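Local atomic coordinates of cell wall surface anchor family protein (Streptococcus agalactiae serogroup V, PDB entry 3TW0), a protein that forms the adhesive tip pilin of a Group B streptococcal pilus and probably mediates attachment to host surfaces through its metal-binding von Willebrand factor A domain. Residues A[59-64]-A[141-146]; A[77-82]-A[264-269]; A[177-182]-A[299-304]. The protein carries 2 engineered substitutions. All coordinates share one frame; numbering follows the deposited sequence.

Contact 1 (A[59-64]-A[141-146]); sequences VTYAST and GATFTQ. With MG (magnesium ion), chain E; ACT (acetate ion), chain F.
Two aromatic rings, Tyr61 and Phe144, meet the opposing segment here. Phe144 O, Thr145 N and Thr143 CG2 lie obliquely to the Tyr61 ring, while the Phe144 ring receives Ser63 O at its edge, in the ring plane, with CD2 3.3 Å from that oxygen. This is the metal-ion-dependent adhesion site (MIDAS) of a vWFA fold: the end of strand 55-61 packs against the loop that brings Thr143 to the magnesium ion. With CG lodged between its own N and carbonyl carbon (chi1 74°), Tyr61 reaches over to the helix start, and its hydroxyl shares a hydrogen bond with Thr145 OG1. The same OH also bonds to His170 NE2, so two side chains hold the phenol end. Phe144 occupies the N-cap position; the backbone sets its CB 3.2 Å from Ala62 O, and CG, anti to the backbone N (chi1 -161°), swings the ring away toward Tyr180 and Met178. Phe144 N bonds to Ala62 O over 2.9 Å, approaching from well above the carbonyl plane. A water donates to Ala62 O and to Phe144 O, bridging the two carbonyls. Just past the strand, Ser63 OG, anti to its own carbonyl carbon, accepts from Ala142 N at 2.8 Å, with Ala142 CB close by. These bonds, two of them from the backbone N-H groups of Ala142 and Phe144, hold the loop against the strand end beside the metal. Thr143 points its CB away from the strand end, though CG2 still touches Tyr61 CE1. Ser20 and Ser22 bind the magnesium as well; two waters and an acetate, probably from the crystallisation liquor, complete its shell. Thr143 OG1 binds the magnesium at 2.1 Å and donates to acetate OXT at 2.6 Å.

Contact 2 (A[77-82]-A[264-269]); sequences VADQNG and GYAINS
Asp79 lays its carboxylate against the backbone of Tyr265 and Ala266, with OD2 3.3 Å from Tyr265 CA and obliquely placed beside the tyrosine ring. Asp79 OD2 also accepts from Ala266 N in a nearly straight bond, 2.9 Å long with an angle of 165° at the hydrogen, although the nitrogen comes from above the carboxylate plane. Asp79 CG lies between its own N and carbonyl carbon (chi1 72°), and this rotation lets the two oxygens serve two different parts of the backbone, the 264-269 loop and its own turn. OD1 turns back on that turn and accepts from Asn81 N at 2.7 Å, again from above the plane, closing an Asx turn; it also accepts from Lys83 N. The Asx turn coincides with a type I beta turn from Asp79 to Gly82, closed by Gly82 N bonding to Asp79 O. The pair of turns forms the bend between strand 70-78 and strand 84-85 of the antiparallel sheet, well away from the metal site. Facing it, Gly264 ends helix 257-263 in a Schellman motif, and the chain then heads for strand 271-276, which pairs with strand 70-78. A single water spans the gap, donating to Asp79 OD2 and Gly264 O and accepting from Asn81 ND2 at 3.0 Å. The carboxylate is thus gripped on both oxygens, consistent with its being charged. Around this polar centre, Ala266 CB points at the turn and touches Gln80 CG at 3.8 Å, with Asn81 ND2 slightly farther from the same methyl. Tyr265 reaches past Asp79 to bond through its hydroxyl to Ala84 O, and Lys83 makes a cation-pi contact with its ring.

Contact 3 (A[177-182]-A[299-304]); sequences TMSYAI and KTHGEP. With ACT (acetate ion), chain F.
His301 presses one face of its imidazole on the backbone of Thr177 and Met178: Thr177 C lies 3.6 Å above the ring plane and Met178 N 3.5 Å, both offset toward the rim. With CG beside the histidine's own N, anti to its carbonyl carbon, chi1 -62° directs the ring into the 177-182 loop, and chi2 -78° turns its ND1 edge to Ser179. Ser179 OG, tucked between its own N and carbonyl carbon (chi1 68°), meets His301 ND1 at the ring edge in a 3.0 Å hydrogen bond whose proton could come from either partner. The same hydroxyl rests 3.6 Å from Pro304 CG, and Ile182 CD1 adds a looser apolar touch on Pro304 CB. On the helix side, Thr300 OG1 accepts from Glu303 N at 3.2 Å, a capping bond at the entrance to helix 302-312. Thr177 CB points away from 299-304; its OG1 donates to acetate OXT at 2.8 Å and accepts from Thr143 N. These bonds to Thr143 and the metal-bound acetate place Thr177, backed by His301, in the second shell of the vWFA MIDAS, consistent with its positioning Thr143.

In the fold
From the N terminus, the chain opens contact 1 at the end of strand 55-61 and contact 2 at the turn after strand 70-78. Residues 141-146 then close contact 1, joining that edge strand to the entry of helix 145-159, so contacts 1 and 2 cross. Contact 3 opens at 177-182, in the loop after strand 165-172. Contact 2 closes at 264-269, the loop leading into strand 271-276 of the antiparallel sheet; contact 3 closes later, at the start of helix 302-312, so these two cross as well. Contacts 1 and 3 lie in series yet touch, notably through Gln146 and Tyr180. Contact 2 stands apart, its centre 31 Å from that of contact 1.

Contact 1 (A[59-64]-A[141-146])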
loop_
_atom_site.group_PDB
_atom_site.type_symbol
_atom_site.label_atom_id
_atom_site.label_comp_id
_atom_site.label_asym_id
_atom_site.label_seq_id
_atom_site.Cartn_x
_atom_site.Cartn_y
_atom_site.Cartn_z
ATOM N N VAL A 59 10.427 -8.195 -4.924
ATOM C CA VAL A 59 9.380 -8.053 -3.928
ATOM C C VAL A 59 8.098 -7.637 -4.653
ATOM O O VAL A 59 7.932 -6.476 -5.074
ATOM C CB VAL A 59 9.742 -7.013 -2.847
ATOM C CG1 VAL A 59 8.572 -6.870 -1.805
ATOM C CG2 VAL A 59 11.044 -7.373 -2.143
ATOM N N THR A 60 7.196 -8.606 -4.822
ATOM C CA THR A 60 5.887 -8.326 -5.391
ATOM C C THR A 60 4.886 -8.124 -4.251
ATOM O O THR A 60 4.893 -8.866 -3.276
ATOM C CB THR A 60 5.428 -9.437 -6.345
ATOM O OG1 THR A 60 6.392 -9.606 -7.405
ATOM C CG2 THR A 60 4.104 -9.063 -6.955
ATOM N N TYR A 61 4.039 -7.110 -4.368
ATOM C CA TYR A 61 3.208 -6.714 -3.243
ATOM C C TYR A 61 1.861 -6.242 -3.658
ATOM O O TYR A 61 1.643 -5.814 -4.794
ATOM C CB TYR A 61 3.859 -5.589 -2.429
ATOM C CG TYR A 61 3.835 -4.208 -3.080
ATOM C CD1 TYR A 61 2.811 -3.304 -2.783
ATOM C CD2 TYR A 61 4.883 -3.772 -3.930
ATOM C CE1 TYR A 61 2.787 -2.034 -3.360
ATOM C CE2 TYR A 61 4.878 -2.475 -4.482
ATOM C CZ TYR A 61 3.812 -1.619 -4.202
ATOM O OH TYR A 61 3.742 -0.319 -4.727
ATOM N N ALA A 62 0.965 -6.298 -2.693
ATOM C CA ALA A 62 -0.304 -5.635 -2.801
ATOM C C ALA A 62 -0.698 -5.268 -1.373
ATOM O O ALA A 62 -0.011 -4.432 -0.781
ATOM C CB ALA A 62 -1.316 -6.508 -3.522
ATOM N N SER A 63 -1.754 -5.856 -0.793
ATOM C CA SER A 63 -2.065 -5.616 0.631
ATOM C C SER A 63 -0.938 -6.089 1.533
ATOM O O SER A 63 -0.828 -5.683 2.705
ATOM C CB SER A 63 -3.355 -6.341 1.043
ATOM O OG SER A 63 -4.457 -5.787 0.350
ATOM N N THR A 64 -0.149 -7.020 1.005
ATOM C CA THR A 64 0.983 -7.552 1.717
ATOM C C THR A 64 2.008 -8.031 0.722
ATOM O O THR A 64 1.812 -7.885 -0.492
ATOM C CB THR A 64 0.569 -8.671 2.700
ATOM O OG1 THR A 64 1.708 -9.044 3.480
ATOM C CG2 THR A 64 0.033 -9.908 1.949
ATOM N N GLY A 141 -5.779 -7.284 -2.394
ATOM C CA GLY A 141 -5.357 -6.496 -3.563
ATOM C C GLY A 141 -5.233 -4.993 -3.344
ATOM O O GLY A 141 -5.218 -4.245 -4.296
ATOM N N ALA A 142 -5.110 -4.554 -2.100
ATOM C CA ALA A 142 -4.787 -3.122 -1.810
ATOM C C ALA A 142 -3.349 -2.739 -2.233
ATOM O O ALA A 142 -2.568 -3.575 -2.634
ATOM C CB ALA A 142 -5.025 -2.825 -0.321
ATOM N N THR A 143 -2.995 -1.455 -2.152
ATOM C CA THR A 143 -1.647 -1.014 -2.564
ATOM C C THR A 143 -0.869 -0.567 -1.315
ATOM O O THR A 143 -0.852 0.609 -0.972
ATOM C CB THR A 143 -1.744 0.073 -3.640
ATOM O OG1 THR A 143 -2.710 -0.325 -4.625
ATOM C CG2 THR A 143 -0.385 0.315 -4.347
ATOM N N PHE A 144 -0.289 -1.518 -0.593
ATOM C CA PHE A 144 0.392 -1.209 0.655
ATOM C C PHE A 144 1.869 -0.963 0.306
ATOM O O PHE A 144 2.749 -1.734 0.668
ATOM C CB PHE A 144 0.259 -2.374 1.656
ATOM C CG PHE A 144 0.530 -1.987 3.086
ATOM C CD1 PHE A 144 1.040 -0.730 3.409
ATOM C CD2 PHE A 144 0.318 -2.902 4.106
ATOM C CE1 PHE A 144 1.275 -0.386 4.749
ATOM C CE2 PHE A 144 0.550 -2.563 5.453
ATOM C CZ PHE A 144 1.012 -1.304 5.775
ATOM N N THR A 145 2.108 0.076 -0.470
ATOM C CA THR A 145 3.455 0.505 -0.822
ATOM C C THR A 145 4.432 0.617 0.349
ATOM O O THR A 145 5.574 0.179 0.231
ATOM C CB THR A 145 3.377 1.824 -1.641
ATOM O OG1 THR A 145 2.620 1.569 -2.843
ATOM C CG2 THR A 145 4.766 2.316 -2.064
ATOM N N GLN A 146 3.993 1.186 1.474
ATOM C CA GLN A 146 4.902 1.389 2.603
ATOM C C GLN A 146 5.527 0.062 3.045
ATOM O O GLN A 146 6.737 -0.057 3.198
ATOM C CB GLN A 146 4.196 2.026 3.784
ATOM C CG GLN A 146 5.121 2.286 5.007
ATOM C CD GLN A 146 4.422 3.050 6.085
ATOM O OE1 GLN A 146 3.224 3.337 5.975
ATOM N NE2 GLN A 146 5.156 3.409 7.145
HETATM MG MG MG E . -3.233 -0.432 -6.663
HETATM C C ACT F . -5.801 -1.167 -5.074
HETATM O O ACT F . -5.086 -1.231 -6.089
HETATM O OXT ACT F . -5.283 -0.550 -4.117
HETATM C CH3 ACT F . -7.184 -1.798 -4.992
HETATM O O HOH W 1 2.343 -4.672 0.644
HETATM O O HOH W 2 -1.624 0.354 -7.371
HETATM O O HOH W 3 -4.053 1.605 -6.397
#

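Contact 2 (A[77-82]-A[264-269])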
loop_
_atom_site.group_PDB
_atom_site.type_symbol
_atom_site.label_atom_id
_atom_site.label_comp_id
_atom_site.label_asym_id
_atom_site.label_seq_id
_atom_site.Cartn_x
_atom_site.Cartn_y
_atom_site.Cartn_z
ATOM N N VAL A 77 -17.768 -2.702 6.423
ATOM C CA VAL A 77 -18.172 -1.428 6.957
ATOM C C VAL A 77 -18.469 -1.594 8.459
ATOM O O VAL A 77 -18.039 -2.568 9.075
ATOM C CB VAL A 77 -19.356 -0.787 6.127
ATOM C CG1 VAL A 77 -18.889 -0.443 4.730
ATOM C CG2 VAL A 77 -20.592 -1.713 6.043
ATOM N N ALA A 78 -19.155 -0.645 9.072
ATOM C CA ALA A 78 -19.431 -0.749 10.513
ATOM C C ALA A 78 -20.650 0.061 10.850
ATOM O O ALA A 78 -21.052 0.926 10.066
ATOM C CB ALA A 78 -18.227 -0.273 11.345
ATOM N N ASP A 79 -21.236 -0.222 12.008
ATOM C CA ASP A 79 -22.341 0.570 12.471
ATOM C C ASP A 79 -21.786 1.826 13.157
ATOM O O ASP A 79 -20.560 2.089 13.111
ATOM C CB ASP A 79 -23.304 -0.247 13.371
ATOM C CG ASP A 79 -22.729 -0.576 14.749
ATOM O OD1 ASP A 79 -21.714 0.036 15.138
ATOM O OD2 ASP A 79 -23.305 -1.469 15.449
ATOM N N GLN A 80 -22.685 2.584 13.792
ATOM C CA GLN A 80 -22.347 3.865 14.413
ATOM C C GLN A 80 -21.435 3.727 15.625
ATOM O O GLN A 80 -20.808 4.712 16.042
ATOM C CB GLN A 80 -23.618 4.626 14.775
ATOM C CG GLN A 80 -24.322 4.103 16.036
ATOM C CD GLN A 80 -25.600 4.836 16.325
ATOM O OE1 GLN A 80 -26.343 5.220 15.407
ATOM N NE2 GLN A 80 -25.884 5.019 17.604
ATOM N N ASN A 81 -21.321 2.511 16.161
ATOM C CA ASN A 81 -20.361 2.230 17.241
ATOM C C ASN A 81 -19.020 1.600 16.811
ATOM O O ASN A 81 -18.202 1.223 17.657
ATOM C CB ASN A 81 -21.022 1.397 18.349
ATOM C CG ASN A 81 -22.217 2.085 18.926
ATOM O OD1 ASN A 81 -22.151 3.274 19.269
ATOM N ND2 ASN A 81 -23.340 1.376 18.998
ATOM N N GLY A 82 -18.782 1.491 15.518
ATOM C CA GLY A 82 -17.555 0.822 15.038
ATOM C C GLY A 82 -17.673 -0.703 14.981
ATOM O O GLY A 82 -16.682 -1.395 14.779
ATOM N N GLY A 264 -25.149 -7.071 19.197
ATOM C CA GLY A 264 -24.880 -5.708 19.693
ATOM C C GLY A 264 -24.841 -4.592 18.652
ATOM O O GLY A 264 -24.401 -3.481 18.938
ATOM N N TYR A 265 -25.305 -4.878 17.439
ATOM C CA TYR A 265 -25.379 -3.855 16.418
ATOM C C TYR A 265 -26.388 -2.777 16.764
ATOM O O TYR A 265 -27.418 -3.058 17.394
ATOM C CB TYR A 265 -25.747 -4.470 15.088
ATOM C CG TYR A 265 -24.655 -5.305 14.467
ATOM C CD1 TYR A 265 -24.654 -6.692 14.575
ATOM C CD2 TYR A 265 -23.624 -4.703 13.765
ATOM C CE1 TYR A 265 -23.648 -7.463 13.966
ATOM C CE2 TYR A 265 -22.621 -5.454 13.166
ATOM C CZ TYR A 265 -22.638 -6.815 13.262
ATOM O OH TYR A 265 -21.632 -7.523 12.655
ATOM N N ALA A 266 -26.084 -1.547 16.367
ATOM C CA ALA A 266 -27.031 -0.459 16.479
ATOM C C ALA A 266 -28.074 -0.659 15.388
ATOM O O ALA A 266 -27.759 -0.557 14.198
ATOM C CB ALA A 266 -26.345 0.877 16.309
ATOM N N ILE A 267 -29.303 -0.972 15.796
ATOM C CA ILE A 267 -30.387 -1.204 14.840
ATOM C C ILE A 267 -31.517 -0.244 15.147
ATOM O O ILE A 267 -32.076 -0.279 16.236
ATOM C CB ILE A 267 -30.943 -2.639 14.900
ATOM C CG1 ILE A 267 -29.818 -3.672 14.931
ATOM C CG2 ILE A 267 -31.878 -2.903 13.725
ATOM C CD1 ILE A 267 -30.276 -5.053 15.344
ATOM N N ASN A 268 -31.828 0.624 14.196
ATOM C CA ASN A 268 -32.902 1.587 14.360
ATOM C C ASN A 268 -34.046 1.233 13.418
ATOM O O ASN A 268 -34.062 1.660 12.252
ATOM C CB ASN A 268 -32.404 3.013 14.106
ATOM C CG ASN A 268 -33.520 4.063 14.238
ATOM O OD1 ASN A 268 -34.717 3.737 14.318
ATOM N ND2 ASN A 268 -33.130 5.323 14.254
ATOM N N SER A 269 -34.968 0.422 13.934
ATOM C CA SER A 269 -36.195 0.001 13.242
ATOM C C SER A 269 -36.184 -0.194 11.720
ATOM O O SER A 269 -36.553 0.721 10.985
ATOM C CB SER A 269 -37.353 0.931 13.611
ATOM O OG SER A 269 -37.056 2.299 13.370
HETATM O O HOH W 4 -22.828 -1.310 17.878
#

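Contact 3 (A[177-182]-A[299-304])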
loop_
_atom_site.group_PDB
_atom_site.type_symbol
_atom_site.label_atom_id
_atom_site.label_comp_id
_atom_site.label_asym_id
_atom_site.label_seq_id
_atom_site.Cartn_x
_atom_site.Cartn_y
_atom_site.Cartn_z
ATOM N N THR A 177 -2.965 2.812 -1.135
ATOM C CA THR A 177 -4.310 2.821 -0.573
ATOM C C THR A 177 -4.326 2.109 0.778
ATOM O O THR A 177 -5.379 1.741 1.288
ATOM C CB THR A 177 -5.291 2.079 -1.501
ATOM O OG1 THR A 177 -4.813 0.745 -1.694
ATOM C CG2 THR A 177 -5.408 2.750 -2.864
ATOM N N MET A 178 -3.141 1.900 1.340
ATOM C CA MET A 178 -2.985 1.301 2.661
ATOM C C MET A 178 -1.707 1.896 3.186
ATOM O O MET A 178 -0.842 2.203 2.366
ATOM C CB MET A 178 -2.811 -0.207 2.523
ATOM C CG MET A 178 -2.948 -0.951 3.824
ATOM S SD MET A 178 -3.108 -2.763 3.534
ATOM C CE MET A 178 -4.891 -2.905 3.217
ATOM N N SER A 179 -1.575 2.007 4.512
ATOM C CA SER A 179 -0.375 2.582 5.114
ATOM C C SER A 179 -0.287 2.231 6.573
ATOM O O SER A 179 -1.310 1.930 7.208
ATOM C CB SER A 179 -0.377 4.123 4.951
ATOM O OG SER A 179 -1.420 4.679 5.737
ATOM N N TYR A 180 0.923 2.252 7.130
ATOM C CA TYR A 180 1.015 2.196 8.601
ATOM C C TYR A 180 0.610 3.509 9.295
ATOM O O TYR A 180 0.861 4.597 8.764
ATOM C CB TYR A 180 2.397 1.682 9.056
ATOM C CG TYR A 180 2.616 0.203 8.789
ATOM C CD1 TYR A 180 1.833 -0.758 9.439
ATOM C CD2 TYR A 180 3.599 -0.238 7.906
ATOM C CE1 TYR A 180 2.001 -2.135 9.195
ATOM C CE2 TYR A 180 3.789 -1.618 7.663
ATOM C CZ TYR A 180 2.983 -2.555 8.323
ATOM O OH TYR A 180 3.150 -3.914 8.101
ATOM N N ALA A 181 -0.027 3.405 10.476
ATOM C CA ALA A 181 -0.400 4.554 11.288
ATOM C C ALA A 181 0.786 5.293 11.909
ATOM O O ALA A 181 1.685 4.658 12.489
ATOM C CB ALA A 181 -1.328 4.134 12.428
ATOM N N ILE A 182 0.706 6.636 11.890
ATOM C CA ILE A 182 1.609 7.505 12.646
ATOM C C ILE A 182 1.173 7.467 14.117
ATOM O O ILE A 182 -0.019 7.607 14.423
ATOM C CB ILE A 182 1.590 8.932 12.086
ATOM C CG1 ILE A 182 2.180 8.941 10.675
ATOM C CG2 ILE A 182 2.373 9.894 13.011
ATOM C CD1 ILE A 182 1.912 10.238 9.833
ATOM N N LYS A 299 -4.628 12.747 5.660
ATOM C CA LYS A 299 -5.817 12.636 4.789
ATOM C C LYS A 299 -5.622 11.734 3.578
ATOM O O LYS A 299 -6.582 11.458 2.838
ATOM C CB LYS A 299 -6.259 14.030 4.327
ATOM C CG LYS A 299 -6.595 15.004 5.470
ATOM C CD LYS A 299 -6.599 16.467 4.995
ATOM C CE LYS A 299 -7.579 17.276 5.808
ATOM N NZ LYS A 299 -7.035 18.622 6.246
ATOM N N THR A 300 -4.387 11.278 3.356
ATOM C CA THR A 300 -4.103 10.275 2.316
ATOM C C THR A 300 -3.149 9.153 2.774
ATOM O O THR A 300 -2.536 9.237 3.832
ATOM C CB THR A 300 -3.455 10.921 1.094
ATOM O OG1 THR A 300 -2.145 11.381 1.460
ATOM C CG2 THR A 300 -4.311 12.087 0.576
ATOM N N HIS A 301 -2.980 8.127 1.955
ATOM C CA HIS A 301 -1.963 7.118 2.232
ATOM C C HIS A 301 -0.607 7.527 1.696
ATOM O O HIS A 301 0.409 7.000 2.125
ATOM C CB HIS A 301 -2.420 5.722 1.731
ATOM C CG HIS A 301 -3.661 5.269 2.424
ATOM N ND1 HIS A 301 -3.645 4.751 3.701
ATOM C CD2 HIS A 301 -4.963 5.416 2.093
ATOM C CE1 HIS A 301 -4.885 4.526 4.102
ATOM N NE2 HIS A 301 -5.704 4.930 3.145
ATOM N N GLY A 302 -0.606 8.482 0.772
ATOM C CA GLY A 302 0.630 8.961 0.146
ATOM C C GLY A 302 1.505 9.622 1.186
ATOM O O GLY A 302 2.684 9.322 1.296
ATOM N N GLU A 303 0.914 10.502 1.987
ATOM C CA GLU A 303 1.692 11.224 2.954
ATOM C C GLU A 303 2.413 10.331 3.984
ATOM O O GLU A 303 3.631 10.449 4.160
ATOM C CB GLU A 303 0.906 12.382 3.605
ATOM C CG GLU A 303 1.801 13.182 4.562
ATOM C CD GLU A 303 1.069 14.215 5.412
ATOM O OE1 GLU A 303 -0.177 14.234 5.418
ATOM O OE2 GLU A 303 1.759 15.026 6.083
ATOM N N PRO A 304 1.679 9.428 4.678
ATOM C CA PRO A 304 2.462 8.636 5.626
ATOM C C PRO A 304 3.501 7.788 4.928
ATOM O O PRO A 304 4.583 7.578 5.494
ATOM C CB PRO A 304 1.397 7.770 6.353
ATOM C CG PRO A 304 0.146 7.877 5.463
ATOM C CD PRO A 304 0.229 9.261 4.890
HETATM C C ACT F . -5.801 -1.167 -5.074
HETATM O O ACT F . -5.086 -1.231 -6.089
HETATM O OXT ACT F . -5.283 -0.550 -4.117
HETATM C CH3 ACT F . -7.184 -1.798 -4.992
#